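PDB 3I4P: transcriptional regulator, AsnC family from Agrobacterium tumefaciens str. C58, which probably regulates transcription by binding specific DNA sequences through a winged helix-turn-helix domain, as in the Lrp/AsnC family, and also binds calcium. Local coordinates for residues 80-85 with 102-107; 114-119 with 132-137. All blocks are in the same frame, centred on the assembly; numbering follows the deposited sequence.

Contact 1 of 2, residues 80-85 with 102-107; sequences KRFSEV and VDYLLR
Phe-82 of helix 76-88 and Tyr-104, at the start of strand 104-110, make the aromatic contact that joins segments 80-85 and 102-107. It is an edge-to-face (T-shaped) pair: the ring centroids lie 4.9 Å apart and the planes meet at 59°, so the geometry is tilted rather than perpendicular. The touching atom is Phe-82 CE2, which stands 3.6 Å above the plane of the Tyr-104 ring, over its centre. Phe-82 CE2 lies 3.8 Å from Tyr-104 CE2 and 4.0 Å from Tyr-104 CG, nearly equidistant from all six ring carbons, as a central position requires. The neighbouring Phe-82 CD2 reaches Tyr-104 CZ at 4.1 Å. A chi1 of 163° swings the phenylalanine ring away from its own backbone nitrogen and carries it toward the sheet, where the two side chains pass one another in opposite directions.

Apolar packing continues around the pair. Phe-82 also meets Trp-78 with nearly parallel rings and rests on Ile-127 and Ile-129, while Tyr-104 touches Leu-79 of its own chain and Ile-141 of the second subunit.

Hydrogen bonds hold the strand beneath the tyrosine. Backbone bonds from Asp-103 and Tyr-104 to the single residue Ile-69 form a classic beta bulge; separately, the side-chain atom Asp-103 OD2 accepts from Thr-71 N. Asp-103 is also a calcium-binding residue, although the metal is not bound to it in this chain.

In this ligand-binding domain of the Lrp/AsnC type, the contact seats a helix on the antiparallel sheet. Two buried rings, with 117 Å² buried between the segments, both sides summed, imply a small apolar junction, consistent with van der Waals packing and the weak attraction of a C-H edge for a pi face.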
loop_
_atom_site.group_PDB
_atom_site.type_symbol
_atom_site.label_atom_id
_atom_site.label_comp_id
_atom_site.label_asym_id
_atom_site.label_seq_id
_atom_site.Cartn_x
_atom_site.Cartn_y
_atom_site.Cartn_z
ATOM N N LYS A 80 -7.744 18.275 -20.585
ATOM C CA LYS A 80 -8.021 18.153 -22.036
ATOM C C LYS A 80 -6.734 18.123 -22.896
ATOM O O LYS A 80 -6.632 17.337 -23.844
ATOM C CB LYS A 80 -8.985 19.233 -22.524
ATOM N N ARG A 81 -5.735 18.918 -22.524
ATOM C CA ARG A 81 -4.455 18.956 -23.242
ATOM C C ARG A 81 -3.497 17.825 -22.873
ATOM O O ARG A 81 -2.739 17.336 -23.715
ATOM C CB ARG A 81 -3.759 20.280 -22.973
ATOM C CG ARG A 81 -2.887 20.760 -24.132
ATOM C CD ARG A 81 -2.526 22.257 -24.017
ATOM N NE ARG A 81 -3.648 23.082 -23.550
ATOM C CZ ARG A 81 -3.775 23.642 -22.338
ATOM N NH1 ARG A 81 -2.846 23.487 -21.388
ATOM N NH2 ARG A 81 -4.861 24.369 -22.073
ATOM N N PHE A 82 -3.489 17.452 -21.603
ATOM C CA PHE A 82 -2.753 16.287 -21.155
ATOM C C PHE A 82 -3.226 15.027 -21.944
ATOM O O PHE A 82 -2.418 14.261 -22.474
ATOM C CB PHE A 82 -2.928 16.116 -19.639
ATOM C CG PHE A 82 -2.569 14.757 -19.141
ATOM C CD1 PHE A 82 -1.254 14.437 -18.857
ATOM C CD2 PHE A 82 -3.543 13.787 -18.973
ATOM C CE1 PHE A 82 -0.921 13.173 -18.416
ATOM C CE2 PHE A 82 -3.219 12.520 -18.523
ATOM C CZ PHE A 82 -1.908 12.203 -18.251
ATOM N N SER A 83 -4.539 14.840 -22.049
ATOM C CA SER A 83 -5.048 13.655 -22.690
ATOM C C SER A 83 -4.899 13.698 -24.217
ATOM O O SER A 83 -4.731 12.638 -24.832
ATOM C CB SER A 83 -6.483 13.339 -22.217
ATOM O OG SER A 83 -7.450 14.104 -22.881
ATOM N N GLU A 84 -4.918 14.898 -24.822
ATOM C CA GLU A 84 -4.577 15.049 -26.248
ATOM C C GLU A 84 -3.100 14.690 -26.555
ATOM O O GLU A 84 -2.823 14.066 -27.602
ATOM C CB GLU A 84 -4.873 16.466 -26.772
ATOM C CG GLU A 84 -6.349 16.738 -27.061
ATOM N N VAL A 85 -2.155 15.067 -25.680
ATOM C CA VAL A 85 -0.733 14.810 -25.974
ATOM C C VAL A 85 -0.367 13.357 -25.684
ATOM O O VAL A 85 0.418 12.769 -26.421
ATOM C CB VAL A 85 0.286 15.788 -25.279
ATOM C CG1 VAL A 85 -0.157 17.268 -25.405
ATOM C CG2 VAL A 85 0.549 15.388 -23.864
ATOM N N VAL A 102 -5.681 5.262 -8.888
ATOM C CA VAL A 102 -4.948 5.769 -10.027
ATOM C C VAL A 102 -5.870 6.663 -10.865
ATOM O O VAL A 102 -7.044 6.385 -10.997
ATOM C CB VAL A 102 -4.351 4.582 -10.813
ATOM C CG1 VAL A 102 -4.140 4.914 -12.250
ATOM C CG2 VAL A 102 -3.052 4.123 -10.131
ATOM N N ASP A 103 -5.309 7.738 -11.413
ATOM C CA ASP A 103 -6.043 8.724 -12.200
ATOM C C ASP A 103 -6.199 8.276 -13.660
ATOM O O ASP A 103 -7.263 8.482 -14.257
ATOM C CB ASP A 103 -5.286 10.080 -12.216
ATOM C CG ASP A 103 -5.431 10.876 -10.926
ATOM O OD1 ASP A 103 -6.560 10.933 -10.384
ATOM O OD2 ASP A 103 -4.436 11.501 -10.489
ATOM N N TYR A 104 -5.105 7.761 -14.246
ATOM C CA TYR A 104 -5.130 7.279 -15.611
ATOM C C TYR A 104 -4.417 5.936 -15.742
ATOM O O TYR A 104 -3.467 5.643 -15.014
ATOM C CB TYR A 104 -4.517 8.302 -16.566
ATOM C CG TYR A 104 -5.248 9.660 -16.617
ATOM C CD1 TYR A 104 -6.151 9.953 -17.645
ATOM C CD2 TYR A 104 -5.027 10.638 -15.658
ATOM C CE1 TYR A 104 -6.803 11.172 -17.716
ATOM C CE2 TYR A 104 -5.676 11.866 -15.719
ATOM C CZ TYR A 104 -6.560 12.134 -16.758
ATOM O OH TYR A 104 -7.215 13.356 -16.834
ATOM N N LEU A 105 -4.918 5.117 -16.651
ATOM C CA LEU A 105 -4.276 3.862 -17.003
ATOM C C LEU A 105 -4.025 3.837 -18.519
ATOM O O LEU A 105 -4.958 4.010 -19.321
ATOM C CB LEU A 105 -5.090 2.647 -16.540
ATOM C CG LEU A 105 -4.456 1.251 -16.734
ATOM C CD1 LEU A 105 -3.121 1.091 -15.971
ATOM C CD2 LEU A 105 -5.443 0.117 -16.354
ATOM N N LEU A 106 -2.757 3.628 -18.886
ATOM C CA LEU A 106 -2.365 3.455 -20.293
ATOM C C LEU A 106 -1.907 2.024 -20.532
ATOM O O LEU A 106 -1.293 1.417 -19.657
ATOM C CB LEU A 106 -1.220 4.385 -20.711
ATOM C CG LEU A 106 -1.252 5.912 -20.666
ATOM C CD1 LEU A 106 -1.775 6.488 -19.362
ATOM C CD2 LEU A 106 0.221 6.425 -20.939
ATOM N N ARG A 107 -2.220 1.513 -21.716
ATOM C CA ARG A 107 -1.552 0.332 -22.271
ATOM C C ARG A 107 -0.636 0.750 -23.402
ATOM O O ARG A 107 -1.075 1.409 -24.359
ATOM C CB ARG A 107 -2.534 -0.685 -22.824
ATOM C CG ARG A 107 -1.853 -1.971 -23.176
ATOM C CD ARG A 107 -2.811 -3.150 -23.392
ATOM N NE ARG A 107 -3.384 -3.153 -24.731
ATOM C CZ ARG A 107 -2.841 -3.662 -25.845
ATOM N NH1 ARG A 107 -3.517 -3.575 -26.982
ATOM N NH2 ARG A 107 -1.656 -4.233 -25.868
#

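Contact 2 of 2, residues 114-119 with 132-137. With CA (calcium ion), chain F.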
loop_
_atom_site.group_PDB
_atom_site.type_symbol
_atom_site.label_atom_id
_atom_site.label_comp_id
_atom_site.label_asym_id
_atom_site.label_seq_id
_atom_site.Cartn_x
_atom_site.Cartn_y
_atom_site.Cartn_z
ATOM N N ALA A 114 14.242 -1.298 -23.200
ATOM C CA ALA A 114 14.942 -0.094 -23.675
ATOM C C ALA A 114 14.023 0.807 -24.519
ATOM O O ALA A 114 14.029 2.016 -24.321
ATOM C CB ALA A 114 16.236 -0.447 -24.434
ATOM N N ALA A 115 13.232 0.213 -25.428
ATOM C CA ALA A 115 12.235 0.961 -26.216
ATOM C C ALA A 115 11.202 1.618 -25.280
ATOM O O ALA A 115 10.725 2.695 -25.546
ATOM C CB ALA A 115 11.512 0.046 -27.238
ATOM N N TYR A 116 10.860 0.952 -24.183
ATOM C CA TYR A 116 9.935 1.526 -23.209
ATOM C C TYR A 116 10.550 2.681 -22.509
ATOM O O TYR A 116 9.902 3.711 -22.358
ATOM C CB TYR A 116 9.437 0.544 -22.133
ATOM C CG TYR A 116 8.510 1.259 -21.170
ATOM C CD1 TYR A 116 7.236 1.647 -21.583
ATOM C CD2 TYR A 116 8.910 1.590 -19.877
ATOM C CE1 TYR A 116 6.373 2.330 -20.729
ATOM C CE2 TYR A 116 8.034 2.268 -19.008
ATOM C CZ TYR A 116 6.785 2.628 -19.464
ATOM O OH TYR A 116 5.914 3.295 -18.685
ATOM N N ASP A 117 11.766 2.482 -22.012
ATOM C CA ASP A 117 12.534 3.584 -21.415
ATOM C C ASP A 117 12.552 4.840 -22.318
ATOM O O ASP A 117 12.225 5.917 -21.854
ATOM C CB ASP A 117 13.944 3.138 -21.050
ATOM C CG ASP A 117 14.679 4.163 -20.183
ATOM O OD1 ASP A 117 14.058 4.815 -19.321
ATOM O OD2 ASP A 117 15.896 4.327 -20.363
ATOM N N ALA A 118 12.868 4.691 -23.604
ATOM C CA ALA A 118 12.919 5.855 -24.531
ATOM C C ALA A 118 11.526 6.451 -24.820
ATOM O O ALA A 118 11.405 7.642 -25.121
ATOM C CB ALA A 118 13.647 5.490 -25.846
ATOM N N PHE A 119 10.481 5.632 -24.749
ATOM C CA PHE A 119 9.110 6.131 -24.948
ATOM C C PHE A 119 8.739 7.029 -23.758
ATOM O O PHE A 119 8.280 8.162 -23.924
ATOM C CB PHE A 119 8.079 4.986 -25.085
ATOM C CG PHE A 119 6.673 5.399 -24.659
ATOM C CD1 PHE A 119 5.871 6.155 -25.504
ATOM C CD2 PHE A 119 6.195 5.095 -23.379
ATOM C CE1 PHE A 119 4.604 6.600 -25.092
ATOM C CE2 PHE A 119 4.925 5.523 -22.957
ATOM C CZ PHE A 119 4.123 6.269 -23.814
ATOM N N VAL A 132 4.126 8.118 -11.919
ATOM C CA VAL A 132 3.928 7.123 -12.955
ATOM C C VAL A 132 4.410 5.795 -12.362
ATOM O O VAL A 132 5.464 5.745 -11.772
ATOM C CB VAL A 132 4.732 7.454 -14.239
ATOM C CG1 VAL A 132 4.346 6.502 -15.377
ATOM C CG2 VAL A 132 4.549 8.926 -14.650
ATOM N N SER A 133 3.616 4.730 -12.461
ATOM C CA SER A 133 4.066 3.396 -12.071
ATOM C C SER A 133 3.799 2.520 -13.263
ATOM O O SER A 133 2.638 2.370 -13.673
ATOM C CB SER A 133 3.354 2.882 -10.817
ATOM O OG SER A 133 3.663 1.498 -10.545
ATOM N N SER A 134 4.871 1.997 -13.859
ATOM C CA SER A 134 4.767 1.088 -14.987
ATOM C C SER A 134 4.813 -0.381 -14.533
ATOM O O SER A 134 5.589 -0.745 -13.658
ATOM C CB SER A 134 5.875 1.371 -16.003
ATOM O OG SER A 134 5.947 2.767 -16.339
ATOM N N ALA A 135 3.978 -1.215 -15.140
ATOM C CA ALA A 135 3.956 -2.675 -14.908
ATOM C C ALA A 135 3.989 -3.399 -16.280
ATOM O O ALA A 135 3.105 -3.200 -17.127
ATOM C CB ALA A 135 2.700 -3.082 -14.139
ATOM N N PHE A 136 4.981 -4.262 -16.456
ATOM C CA PHE A 136 5.183 -5.034 -17.680
ATOM C C PHE A 136 4.432 -6.345 -17.642
ATOM O O PHE A 136 4.551 -7.113 -16.676
ATOM C CB PHE A 136 6.687 -5.351 -17.876
ATOM C CG PHE A 136 7.534 -4.117 -18.130
ATOM C CD1 PHE A 136 7.873 -3.742 -19.413
ATOM C CD2 PHE A 136 7.986 -3.335 -17.063
ATOM C CE1 PHE A 136 8.655 -2.593 -19.637
ATOM C CE2 PHE A 136 8.747 -2.198 -17.272
ATOM C CZ PHE A 136 9.072 -1.815 -18.570
ATOM N N ALA A 137 3.670 -6.593 -18.705
ATOM C CA ALA A 137 3.039 -7.877 -18.954
ATOM C C ALA A 137 4.114 -8.944 -19.257
ATOM O O ALA A 137 5.046 -8.684 -20.015
ATOM C CB ALA A 137 2.053 -7.752 -20.127
HETATM CA CA CA F . 7.935 5.169 -11.617
HETATM O O HOH W 1 10.262 5.046 -12.168
HETATM O O HOH W 2 7.965 7.499 -12.481
HETATM O O HOH W 3 8.194 6.393 -9.302
#
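Tyr-116 and Ser-134 mark the closest approach of the backbones, their CA atoms 9.7 Å apart, a spacing that side chains from helix 113-126 and strand 131-143 must fill. Tyr-116 does most of this. With CG anti to the backbone N (chi1 179°), its ring reaches out from the helix and brings the hydroxyl to the strand, where Tyr-116 OH and Ser-134 OG are hydrogen-bonded at 2.4 Å. That length is very short and the position of the serine oxygen is less sure, so the value deserves caution. Ser-134 OG lies at the edge of the tyrosine ring, near its plane.

Further along the strand, Phe-136 turns an edge toward the face of Tyr-116 in an offset edge-to-face stack, with centroids 5.3 Å apart and planes at 79°. The nearest atoms are Phe-136 CZ and Tyr-116 CD2, at 3.7 Å.

This helix-on-sheet packing belongs to an alpha+beta domain of ferredoxin-like (beta-alpha-beta-beta-alpha-beta) topology, as in the Lrp/AsnC family, whose antiparallel strands here lie in the order 92-98, 104-110, 63-70, 131-143. Tyr-116 also covers Val-65 and Val-67 of strand 63-70 and Val-108 and Val-110 of strand 104-110. Phe-136 meets its counterpart Phe-136 of the fourth subunit, which places the stack at an assembly interface.

At the other end of the strand segment, the carbonyl oxygen Val-132 O binds a calcium ion at 2.5 Å. Three waters are further ligands, and Gly-100 O of the third subunit binds the same ion, making the metal a bridge between chains.

Along the chain the two contacts come in series, contact 1 complete before helix 113-126 begins, and strand 104-110 leads directly into that helix. Their centres are 15 Å apart and their nearest atoms about 5 Å, without touching. Both fall in the Lrp/AsnC ligand-binding range and pack a helix against the same four-stranded antiparallel sheet: 80-85 with 102-107 uses an inner strand, 114-119 with 132-137 uses 131-143, one of the two outermost strands within the chain. Strand 63-70 lies between those two strands and pairs with both. Each contact also touches the second subunit, and Ala-137 continues the sheet into that chain by antiparallel pairing. The helix packing within one chain is thus built close to the surfaces on which the eight-chain assembly is formed.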